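Local coordinates for protein probable glutathione S-transferase GSTU1 (Oryza sativa, PDB 1OYJ) that conjugates reduced glutathione to a wide range of hydrophobic electrophiles, as a transferase of the tau family, at residues 11-16 with 218-223; 20-25 with 208-213; 35-38 with 42-45; 71-76 with 162-167. All coordinates share one frame; numbering follows the deposited sequence.

Contact 1 of 4, residues 11-16 with 218-223; sequences DFWVSP and YDFVGV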
# COMPACT_ATOMS: atom_id res chain seq x y z
N ASP A 11 -5.34 0.88 -19.59
CA ASP A 11 -6.31 0.26 -18.69
C ASP A 11 -6.98 -0.97 -19.34
O ASP A 11 -6.65 -1.37 -20.49
CB ASP A 11 -7.22 1.42 -18.33
CG ASP A 11 -7.99 1.26 -17.00
OD1 ASP A 11 -8.05 0.15 -16.41
OD2 ASP A 11 -8.55 2.27 -16.53
N PHE A 12 -7.88 -1.59 -18.61
CA PHE A 12 -8.62 -2.76 -19.04
C PHE A 12 -10.04 -2.41 -18.58
O PHE A 12 -10.24 -2.00 -17.40
CB PHE A 12 -8.08 -4.02 -18.39
CG PHE A 12 -8.88 -5.24 -18.72
CD1 PHE A 12 -9.14 -5.55 -20.02
CD2 PHE A 12 -9.28 -6.12 -17.75
CE1 PHE A 12 -9.87 -6.70 -20.39
CE2 PHE A 12 -9.99 -7.30 -18.10
CZ PHE A 12 -10.32 -7.55 -19.43
N TRP A 13 -11.03 -2.50 -19.46
CA TRP A 13 -12.40 -1.94 -19.15
C TRP A 13 -13.00 -2.28 -17.79
O TRP A 13 -13.51 -1.42 -17.09
CB TRP A 13 -13.37 -2.30 -20.33
CG TRP A 13 -13.73 -3.72 -20.40
CD1 TRP A 13 -13.06 -4.64 -21.00
CD2 TRP A 13 -14.84 -4.33 -19.80
NE1 TRP A 13 -13.61 -5.89 -20.77
CE2 TRP A 13 -14.76 -5.71 -20.07
CE3 TRP A 13 -15.92 -3.86 -19.06
CZ2 TRP A 13 -15.67 -6.63 -19.58
CZ3 TRP A 13 -16.84 -4.76 -18.61
CH2 TRP A 13 -16.74 -6.10 -18.89
N VAL A 14 -12.99 -3.55 -17.43
CA VAL A 14 -13.65 -4.06 -16.21
C VAL A 14 -12.78 -3.90 -14.94
O VAL A 14 -13.23 -4.20 -13.83
CB VAL A 14 -14.00 -5.55 -16.41
CG1 VAL A 14 -12.72 -6.42 -16.24
CG2 VAL A 14 -15.08 -6.01 -15.43
N SER A 15 -11.52 -3.43 -15.08
CA SER A 15 -10.66 -3.22 -13.89
C SER A 15 -11.14 -2.21 -12.85
O SER A 15 -11.19 -1.04 -13.12
CB SER A 15 -9.23 -2.79 -14.26
OG SER A 15 -8.45 -2.64 -13.11
N PRO A 16 -11.33 -2.68 -11.64
CA PRO A 16 -11.73 -1.80 -10.53
C PRO A 16 -10.62 -0.83 -10.24
O PRO A 16 -10.87 0.31 -9.84
CB PRO A 16 -11.99 -2.76 -9.41
CG PRO A 16 -11.33 -4.04 -9.77
CD PRO A 16 -11.31 -4.08 -11.25
N TYR A 218 -21.27 -9.41 -13.66
CA TYR A 218 -21.61 -10.81 -13.33
C TYR A 218 -21.33 -11.71 -14.50
O TYR A 218 -20.98 -12.87 -14.31
CB TYR A 218 -23.04 -10.97 -12.96
CG TYR A 218 -23.44 -12.37 -12.43
CD1 TYR A 218 -22.74 -12.98 -11.43
CD2 TYR A 218 -24.53 -13.04 -12.96
CE1 TYR A 218 -23.10 -14.20 -10.93
CE2 TYR A 218 -24.89 -14.30 -12.46
CZ TYR A 218 -24.17 -14.85 -11.46
OH TYR A 218 -24.46 -16.07 -10.95
N ASP A 219 -21.55 -11.19 -15.70
CA ASP A 219 -21.27 -11.92 -16.94
C ASP A 219 -19.78 -12.12 -17.11
O ASP A 219 -19.29 -13.23 -17.45
CB ASP A 219 -21.88 -11.12 -18.07
CG ASP A 219 -23.34 -11.45 -18.27
OD1 ASP A 219 -23.85 -12.49 -17.73
OD2 ASP A 219 -24.04 -10.68 -18.92
N PHE A 220 -19.00 -11.12 -16.78
CA PHE A 220 -17.54 -11.30 -16.81
C PHE A 220 -17.11 -12.37 -15.75
O PHE A 220 -16.25 -13.22 -16.04
CB PHE A 220 -16.86 -9.99 -16.58
CG PHE A 220 -15.42 -10.04 -16.69
CD1 PHE A 220 -14.82 -10.11 -17.92
CD2 PHE A 220 -14.63 -9.99 -15.57
CE1 PHE A 220 -13.44 -10.21 -18.04
CE2 PHE A 220 -13.27 -10.04 -15.68
CZ PHE A 220 -12.67 -10.14 -16.94
N VAL A 221 -17.71 -12.35 -14.56
CA VAL A 221 -17.33 -13.30 -13.53
C VAL A 221 -17.63 -14.69 -14.09
O VAL A 221 -16.96 -15.68 -13.77
CB VAL A 221 -18.12 -13.06 -12.31
CG1 VAL A 221 -18.04 -14.21 -11.38
CG2 VAL A 221 -17.60 -11.82 -11.66
N GLY A 222 -18.66 -14.74 -14.88
CA GLY A 222 -19.03 -15.95 -15.56
C GLY A 222 -17.90 -16.44 -16.44
O GLY A 222 -17.58 -17.63 -16.39
N VAL A 223 -17.27 -15.57 -17.22
CA VAL A 223 -16.17 -16.06 -18.02
C VAL A 223 -15.03 -16.41 -17.09
O VAL A 223 -14.41 -17.45 -17.27
CB VAL A 223 -15.67 -15.14 -19.18
CG1 VAL A 223 -16.82 -14.42 -19.85
CG2 VAL A 223 -14.61 -14.16 -18.73

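Contact 2 of 4, residues 20-25 with 208-213; sequences RCRIAM and VKHLPS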
# COMPACT_ATOMS: atom_id res chain seq x y z
N ARG A 20 -10.75 3.36 -10.54
CA ARG A 20 -10.41 4.33 -9.61
C ARG A 20 -9.85 5.59 -10.24
O ARG A 20 -10.23 6.68 -9.84
CB ARG A 20 -9.38 3.89 -8.55
CG ARG A 20 -9.78 2.75 -7.69
CD ARG A 20 -8.63 2.16 -6.92
NE ARG A 20 -9.07 1.24 -5.90
CZ ARG A 20 -8.29 0.58 -5.09
NH1 ARG A 20 -6.97 0.54 -5.29
NH2 ARG A 20 -8.81 -0.09 -4.08
N CYS A 21 -8.86 5.41 -11.09
CA CYS A 21 -8.16 6.51 -11.63
C CYS A 21 -9.09 7.23 -12.62
O CYS A 21 -9.02 8.45 -12.78
CB CYS A 21 -6.94 6.03 -12.39
SG CYS A 21 -5.87 4.92 -11.50
N ARG A 22 -9.92 6.48 -13.34
CA ARG A 22 -10.91 7.17 -14.22
C ARG A 22 -11.84 8.12 -13.42
O ARG A 22 -12.08 9.29 -13.87
CB ARG A 22 -11.82 6.21 -15.05
CG ARG A 22 -10.99 5.33 -16.09
CD ARG A 22 -11.74 4.13 -16.71
NE ARG A 22 -11.10 2.88 -16.49
CZ ARG A 22 -11.67 1.72 -16.71
NH1 ARG A 22 -11.03 0.62 -16.43
NH2 ARG A 22 -12.92 1.67 -17.15
N ILE A 23 -12.42 7.60 -12.34
CA ILE A 23 -13.34 8.40 -11.50
C ILE A 23 -12.63 9.61 -10.92
O ILE A 23 -13.18 10.68 -10.88
CB ILE A 23 -13.92 7.49 -10.41
CG1 ILE A 23 -14.88 6.50 -11.09
CG2 ILE A 23 -14.60 8.22 -9.28
CD1 ILE A 23 -15.16 5.29 -10.14
N ALA A 24 -11.38 9.42 -10.46
CA ALA A 24 -10.63 10.51 -9.85
C ALA A 24 -10.31 11.64 -10.83
O ALA A 24 -10.49 12.84 -10.51
CB ALA A 24 -9.42 9.99 -9.18
N MET A 25 -9.92 11.28 -12.05
CA MET A 25 -9.76 12.27 -13.09
C MET A 25 -11.08 12.95 -13.45
O MET A 25 -11.15 14.18 -13.53
CB MET A 25 -9.07 11.64 -14.32
CG MET A 25 -7.59 11.44 -14.03
SD MET A 25 -6.58 10.85 -15.40
CE MET A 25 -7.10 9.12 -15.61
N VAL A 208 -21.22 6.97 -12.56
CA VAL A 208 -22.12 6.55 -13.63
C VAL A 208 -21.31 6.36 -14.93
O VAL A 208 -21.43 5.38 -15.61
CB VAL A 208 -23.22 7.62 -13.88
CG1 VAL A 208 -24.11 7.33 -15.11
CG2 VAL A 208 -24.10 7.81 -12.65
N LYS A 209 -20.44 7.31 -15.21
CA LYS A 209 -19.66 7.22 -16.40
C LYS A 209 -18.72 6.02 -16.46
O LYS A 209 -18.60 5.34 -17.47
CB LYS A 209 -18.84 8.49 -16.52
CG LYS A 209 -17.92 8.44 -17.71
CD LYS A 209 -17.60 9.84 -18.13
CE LYS A 209 -17.52 10.00 -19.64
NZ LYS A 209 -18.76 10.43 -20.29
N HIS A 210 -17.98 5.80 -15.38
CA HIS A 210 -16.93 4.85 -15.40
C HIS A 210 -17.19 3.44 -14.85
O HIS A 210 -16.38 2.56 -15.07
CB HIS A 210 -15.71 5.55 -14.78
CG HIS A 210 -15.17 6.64 -15.68
ND1 HIS A 210 -14.71 6.37 -16.95
CD2 HIS A 210 -14.95 7.96 -15.47
CE1 HIS A 210 -14.34 7.51 -17.52
NE2 HIS A 210 -14.46 8.49 -16.64
N LEU A 211 -18.31 3.19 -14.14
CA LEU A 211 -18.54 1.83 -13.71
C LEU A 211 -19.45 1.03 -14.68
O LEU A 211 -20.44 1.52 -15.10
CB LEU A 211 -19.16 1.81 -12.40
CG LEU A 211 -18.34 2.44 -11.25
CD1 LEU A 211 -18.87 1.92 -9.89
CD2 LEU A 211 -16.88 2.12 -11.43
N PRO A 212 -19.15 -0.23 -14.97
CA PRO A 212 -20.11 -1.04 -15.73
C PRO A 212 -21.25 -1.41 -14.78
O PRO A 212 -21.14 -1.22 -13.58
CB PRO A 212 -19.35 -2.25 -16.10
CG PRO A 212 -18.06 -2.15 -15.40
CD PRO A 212 -17.99 -0.97 -14.54
N SER A 213 -22.31 -1.97 -15.35
CA SER A 213 -23.43 -2.38 -14.57
C SER A 213 -23.12 -3.67 -13.78
O SER A 213 -22.31 -4.48 -14.20
CB SER A 213 -24.60 -2.62 -15.51
OG SER A 213 -24.45 -3.81 -16.23
O HOH W 1 -14.69 3.99 -18.27

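Contact 3 of 4, residues 35-38 with 42-45; sequences REED and KSDL. With GSH (glutathione), chain N.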
# COMPACT_ATOMS: atom_id res chain seq x y z
N ARG A 35 -6.61 4.11 -23.22
CA ARG A 35 -6.19 3.07 -24.14
C ARG A 35 -6.48 1.71 -23.57
O ARG A 35 -5.99 1.40 -22.49
CB ARG A 35 -4.71 3.19 -24.45
CG ARG A 35 -4.32 4.56 -24.98
CD ARG A 35 -2.99 4.56 -25.67
NE ARG A 35 -2.64 5.87 -26.19
CZ ARG A 35 -1.40 6.29 -26.36
NH1 ARG A 35 -1.15 7.51 -26.81
NH2 ARG A 35 -0.40 5.50 -26.04
N GLU A 36 -7.30 0.92 -24.26
CA GLU A 36 -7.66 -0.41 -23.83
C GLU A 36 -6.52 -1.42 -24.06
O GLU A 36 -6.11 -1.68 -25.20
CB GLU A 36 -8.90 -0.89 -24.60
CG GLU A 36 -9.40 -2.25 -24.15
CD GLU A 36 -10.15 -2.19 -22.80
OE1 GLU A 36 -10.74 -1.18 -22.51
OE2 GLU A 36 -10.12 -3.18 -22.07
N GLU A 37 -6.07 -2.09 -23.03
CA GLU A 37 -5.05 -3.09 -23.26
C GLU A 37 -5.59 -4.50 -23.30
O GLU A 37 -6.42 -4.84 -22.51
CB GLU A 37 -4.02 -3.07 -22.12
CG GLU A 37 -3.12 -1.85 -22.13
CD GLU A 37 -1.92 -2.05 -23.06
OE1 GLU A 37 -1.58 -3.21 -23.36
OE2 GLU A 37 -1.28 -1.03 -23.39
N ASP A 38 -4.99 -5.37 -24.12
CA ASP A 38 -5.34 -6.79 -24.11
C ASP A 38 -4.38 -7.46 -23.17
O ASP A 38 -3.17 -7.67 -23.49
CB ASP A 38 -5.20 -7.38 -25.55
CG ASP A 38 -5.37 -8.91 -25.60
OD1 ASP A 38 -5.50 -9.58 -24.54
OD2 ASP A 38 -5.34 -9.52 -26.71
N LYS A 42 -0.18 -7.89 -24.03
CA LYS A 42 0.20 -6.57 -23.53
C LYS A 42 1.00 -5.78 -24.53
O LYS A 42 1.81 -6.35 -25.24
CB LYS A 42 0.92 -6.65 -22.23
CG LYS A 42 0.03 -7.15 -21.06
CD LYS A 42 0.77 -7.40 -19.75
CE LYS A 42 0.00 -8.32 -18.80
NZ LYS A 42 0.70 -8.70 -17.48
N SER A 43 0.80 -4.46 -24.61
CA SER A 43 1.55 -3.67 -25.57
C SER A 43 2.97 -3.39 -25.15
O SER A 43 3.33 -3.35 -23.95
CB SER A 43 0.85 -2.33 -25.79
OG SER A 43 1.07 -1.49 -24.70
N ASP A 44 3.83 -3.15 -26.12
CA ASP A 44 5.20 -2.75 -25.78
C ASP A 44 5.19 -1.54 -24.78
O ASP A 44 5.97 -1.48 -23.87
CB ASP A 44 5.98 -2.50 -27.09
CG ASP A 44 7.41 -2.10 -26.85
OD1 ASP A 44 8.11 -2.74 -26.02
OD2 ASP A 44 7.93 -1.16 -27.47
N LEU A 45 4.28 -0.60 -24.94
CA LEU A 45 4.26 0.61 -24.10
C LEU A 45 3.91 0.24 -22.64
O LEU A 45 4.57 0.62 -21.73
CB LEU A 45 3.33 1.68 -24.72
CG LEU A 45 3.06 2.94 -23.88
CD1 LEU A 45 4.25 3.82 -23.83
CD2 LEU A 45 1.80 3.70 -24.37
N1 GSH N . -1.91 -3.20 -7.19
CA1 GSH N . -2.64 -2.95 -8.40
C1 GSH N . -3.19 -1.59 -8.63
O11 GSH N . -3.25 -0.93 -9.65
O12 GSH N . -3.67 -1.12 -7.62
CB1 GSH N . -3.19 -4.08 -9.23
CG1 GSH N . -3.72 -3.74 -10.62
CD1 GSH N . -4.13 -5.03 -11.32
OE1 GSH N . -4.38 -6.00 -10.64
N2 GSH N . -4.26 -5.04 -12.65
CA2 GSH N . -4.64 -6.24 -13.36
C2 GSH N . -3.46 -6.54 -14.29
O2 GSH N . -3.10 -5.63 -15.01
CB2 GSH N . -5.92 -5.93 -14.14
SG2 GSH N . -7.36 -5.77 -13.01
N3 GSH N . -2.71 -7.64 -14.19
CA3 GSH N . -2.39 -8.17 -15.54
C3 GSH N . -2.44 -9.66 -15.88
O31 GSH N . -1.53 -10.22 -16.58
O32 GSH N . -3.41 -10.32 -15.54

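Contact 4 of 4, residues 71-76 with 162-167; sequences VILQYL and LGFVDV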
# COMPACT_ATOMS: atom_id res chain seq x y z
N VAL A 71 -1.33 4.90 -5.66
CA VAL A 71 -0.23 5.80 -5.91
C VAL A 71 -0.69 6.87 -6.95
O VAL A 71 -0.46 8.07 -6.75
CB VAL A 71 1.10 5.02 -6.36
CG1 VAL A 71 2.22 6.05 -6.77
CG2 VAL A 71 1.60 4.13 -5.27
N ILE A 72 -1.37 6.44 -8.04
CA ILE A 72 -1.88 7.33 -9.06
C ILE A 72 -2.91 8.30 -8.41
O ILE A 72 -2.84 9.48 -8.62
CB ILE A 72 -2.56 6.51 -10.25
CG1 ILE A 72 -1.54 5.68 -11.07
CG2 ILE A 72 -3.33 7.43 -11.07
CD1 ILE A 72 -2.12 4.49 -11.76
N LEU A 73 -3.80 7.77 -7.57
CA LEU A 73 -4.75 8.65 -6.87
C LEU A 73 -4.04 9.76 -6.05
O LEU A 73 -4.38 10.95 -6.17
CB LEU A 73 -5.64 7.88 -5.97
CG LEU A 73 -6.60 6.88 -6.54
CD1 LEU A 73 -7.65 6.53 -5.48
CD2 LEU A 73 -7.22 7.38 -7.76
N GLN A 74 -3.03 9.42 -5.30
CA GLN A 74 -2.33 10.44 -4.54
C GLN A 74 -1.58 11.40 -5.42
O GLN A 74 -1.53 12.65 -5.17
CB GLN A 74 -1.42 9.76 -3.55
CG GLN A 74 -2.24 9.15 -2.42
CD GLN A 74 -1.34 8.52 -1.39
OE1 GLN A 74 -0.99 9.15 -0.43
NE2 GLN A 74 -0.98 7.28 -1.61
N TYR A 75 -1.13 10.85 -6.54
CA TYR A 75 -0.46 11.67 -7.53
C TYR A 75 -1.39 12.72 -8.12
O TYR A 75 -1.00 13.90 -8.32
CB TYR A 75 0.25 10.80 -8.59
CG TYR A 75 0.98 11.58 -9.70
CD1 TYR A 75 2.19 12.21 -9.45
CD2 TYR A 75 0.39 11.76 -10.95
CE1 TYR A 75 2.83 12.95 -10.46
CE2 TYR A 75 1.01 12.50 -11.94
CZ TYR A 75 2.23 13.09 -11.70
OH TYR A 75 2.83 13.79 -12.70
N LEU A 76 -2.61 12.33 -8.42
CA LEU A 76 -3.59 13.23 -8.99
C LEU A 76 -3.88 14.40 -8.01
O LEU A 76 -4.25 15.49 -8.48
CB LEU A 76 -4.85 12.52 -9.40
CG LEU A 76 -4.65 11.53 -10.54
CD1 LEU A 76 -6.00 10.72 -10.76
CD2 LEU A 76 -4.27 12.28 -11.76
N LEU A 162 -16.88 12.59 -3.20
CA LEU A 162 -16.03 11.45 -3.03
C LEU A 162 -14.66 11.81 -2.48
O LEU A 162 -14.05 12.75 -2.91
CB LEU A 162 -15.88 10.73 -4.36
CG LEU A 162 -17.19 10.19 -4.97
CD1 LEU A 162 -16.88 9.77 -6.35
CD2 LEU A 162 -17.83 9.03 -4.23
N GLY A 163 -14.24 11.10 -1.44
CA GLY A 163 -12.90 11.18 -0.91
C GLY A 163 -12.03 10.00 -1.41
O GLY A 163 -12.50 9.03 -2.11
N PHE A 164 -10.77 10.06 -0.97
CA PHE A 164 -9.81 8.97 -1.23
C PHE A 164 -10.34 7.54 -1.03
O PHE A 164 -10.29 6.72 -1.91
CB PHE A 164 -8.60 9.15 -0.36
CG PHE A 164 -7.41 8.32 -0.73
CD1 PHE A 164 -6.79 8.46 -1.92
CD2 PHE A 164 -6.83 7.48 0.19
CE1 PHE A 164 -5.63 7.68 -2.21
CE2 PHE A 164 -5.62 6.80 -0.07
CZ PHE A 164 -5.09 6.84 -1.29
N VAL A 165 -10.89 7.22 0.13
CA VAL A 165 -11.40 5.89 0.36
C VAL A 165 -12.60 5.63 -0.45
O VAL A 165 -12.76 4.50 -0.92
CB VAL A 165 -11.75 5.67 1.87
CG1 VAL A 165 -12.31 4.30 2.11
CG2 VAL A 165 -10.47 5.80 2.72
N ASP A 166 -13.49 6.62 -0.61
CA ASP A 166 -14.67 6.41 -1.42
C ASP A 166 -14.26 5.95 -2.84
O ASP A 166 -14.79 5.01 -3.37
CB ASP A 166 -15.51 7.59 -1.55
CG ASP A 166 -16.03 8.12 -0.19
OD1 ASP A 166 -16.90 7.48 0.44
OD2 ASP A 166 -15.59 9.22 0.21
N VAL A 167 -13.32 6.66 -3.41
CA VAL A 167 -12.81 6.32 -4.72
C VAL A 167 -12.16 4.98 -4.76
O VAL A 167 -12.38 4.19 -5.69
CB VAL A 167 -12.00 7.47 -5.31
CG1 VAL A 167 -11.46 7.06 -6.69
CG2 VAL A 167 -12.88 8.68 -5.54

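Contact 1 of 4, residues 11-16 with 218-223
An apolar, largely aromatic contact joins F12, W13 and V14, in the loop between strand 7-11 and helix 16-28, to F220 on the C-terminal helix 214-229. No hydrogen bond crosses it, and 151 Å² is buried in all. F220 projects from its helix with CG anti to the backbone N (chi1 -176°), which carries its ring out to the loop. V14 comes over one face of that ring in a CH-pi contact, its CG1 lying 3.9 Å from the centroid of the F220 ring and somewhat toward the rim; the second methyl, CG2, reaches F220 CD2 at 4.0 Å. W13 turns an edge to the F220 face in an offset edge-to-face pair, with planes at 81° and the six-membered ring of W13 centred 5.8 Å from the F220 ring. W13 CZ2 and F220 CD1 make the closest approach of that pair, 3.9 Å. F12 arrives from the direction opposite to F220, so that F220 CZ sits at the edge of the F12 ring, 4.1 Å from F12 CE2. The loop belongs to the thioredoxin-like N-terminal domain of the glutathione transferase fold, the helix to the all-helical second domain. A type I turn from F12 to S15, closed by S15 N to F12 O at 3.0 Å, sets out the three apolar side chains just ahead of S15, which binds glutathione and N-caps helix 16-28 through its OG. W13 also takes a cation-pi contact from K216, one turn earlier on the C-terminal helix, and its backbone N bonds to E36 OE2.

Contact 2 of 4, residues 20-25 with 208-213
H210 has CG anti to its carbonyl carbon (chi1 -70°), which lays its imidazole against the start of the R22 side chain, while a bend at chi3 of R22 (-123°) turns the guanidinium so that a water can link it to H210 ND1. R22 CB stands over the centre of one imidazole face, 3.4 Å from H210 CG, in a CH-pi contact; K209 CG lies over the opposite face, 3.6 Å above the plane, so the ring is sandwiched between aliphatic carbons. Guanidinium and imidazole planes are nearly perpendicular, at 89°. One water bridges their edges, lying in the plane of both groups: it accepts from R22 NH2 at 3.1 Å and is 2.7 Å from H210 ND1. The charge partner of R22 stands at the end of strand 7-11, where NE forms a salt bridge with D11 OD2; NH2 also bonds W13 O in the loop that follows. Next to this, I23 CG1 passes H210 CB at 3.9 Å, and I23 CD1 meets L211 CD2 at 3.8 Å, the two side chains crossing at about a right angle. With a serine here instead of H210, R22 CB is likely to lose the ring face it packs on, and the water its partner on this side. Here helix 16-28 of the thioredoxin-like domain packs against the end of helix 205-210, at the domain interface of the glutathione transferase fold.

Contact 3 of 4, residues 35-38 with 42-45
Two hydrogen bonds tie E37 to S43, one for each carboxylate oxygen. S43 N donates to E37 OE1 (3.0 Å, 161° at the hydrogen) and S43 OG to E37 OE2 (2.7 Å), each oxygen using its syn lone pair, so the carboxylate is clasped from one end and held against turning. A bend at chi2 of E37 (-85°) folds the chain back to present both oxygens. S43 OG also caps L46 N, making S43 the N-cap of helix 44-49; the carboxylate thus fixes the residue that starts the helix. The ligand contact comes from K42, which, its chain extended beyond CG, reaches glutathione, where its NZ donates to O31 of the glycine carboxylate at 2.8 Å and also bonds R54 O. In packing, L45 CD2 lies at the edge of the R35 guanidinium, 3.3 Å from R35 NH2, while R35 NE is engaged in a salt bridge with E33. The turn from strand 33-36 into helix 44-49 contributes K42 to the glutathione site of the thioredoxin-like domain, where it holds the glycine end of the tripeptide.

Contact 4 of 4, residues 71-76 with 162-167
Two residues beyond F164, which wedges its ring against L73 and Q74, the buried carboxylate of D166 is gripped by four N-H groups. OD2 accepts from G163 N at 2.8 Å (160° at the hydrogen) and from G155 N; OD1 takes F154 N and W197 NE1. The bond back to the N-cap residue G163 is one half of a capping box, the half a glycine can still supply, and it fixes the start of helix 164-169. With CG anti to the backbone N (chi1 -166°), the F164 ring extends toward helix 69-79. L73 CB meets its edge close to the plane, 3.8 Å from F164 CE1, and Q74 CG approaches the same carbon at 3.7 Å. The Q74 amide continues past F164 CZ, its OE1 bound by R105 NE of the same chain. L73 CD1 also reaches V167 CG1 at 4.0 Å. An alanine at F164 is likely to open a gap beside L73 and leave the aliphatic part of Q74 without its partner. V71 and Y75 pack on A102 of the second subunit. Across the domain boundary no hydrogen bond forms and mostly carbon atoms touch, while the buried D166, probably ionised, is satisfied within the C-terminal domain.

From the N terminus, the loop 11-16 opens contact 1 and helix 16-28 opens contact 2 just after it; both find their partners roughly 200 residues later. Contact 3 is short-range, closing within the thioredoxin-like domain between strand 33-36 and helix 44-49. Helix 69-79 then opens contact 4, closed by helix 164-169 of the C-terminal domain. Contacts 3 and 4 follow in series, and both fall within the span of contact 2, which closes at 208-213 and is itself enclosed by contact 1, closed on helix 214-229. None cross. Contacts 1, 2 and 4 thus tie the two domains together, while backbone bonding of D11 to E37 joins contact 3 to contact 1.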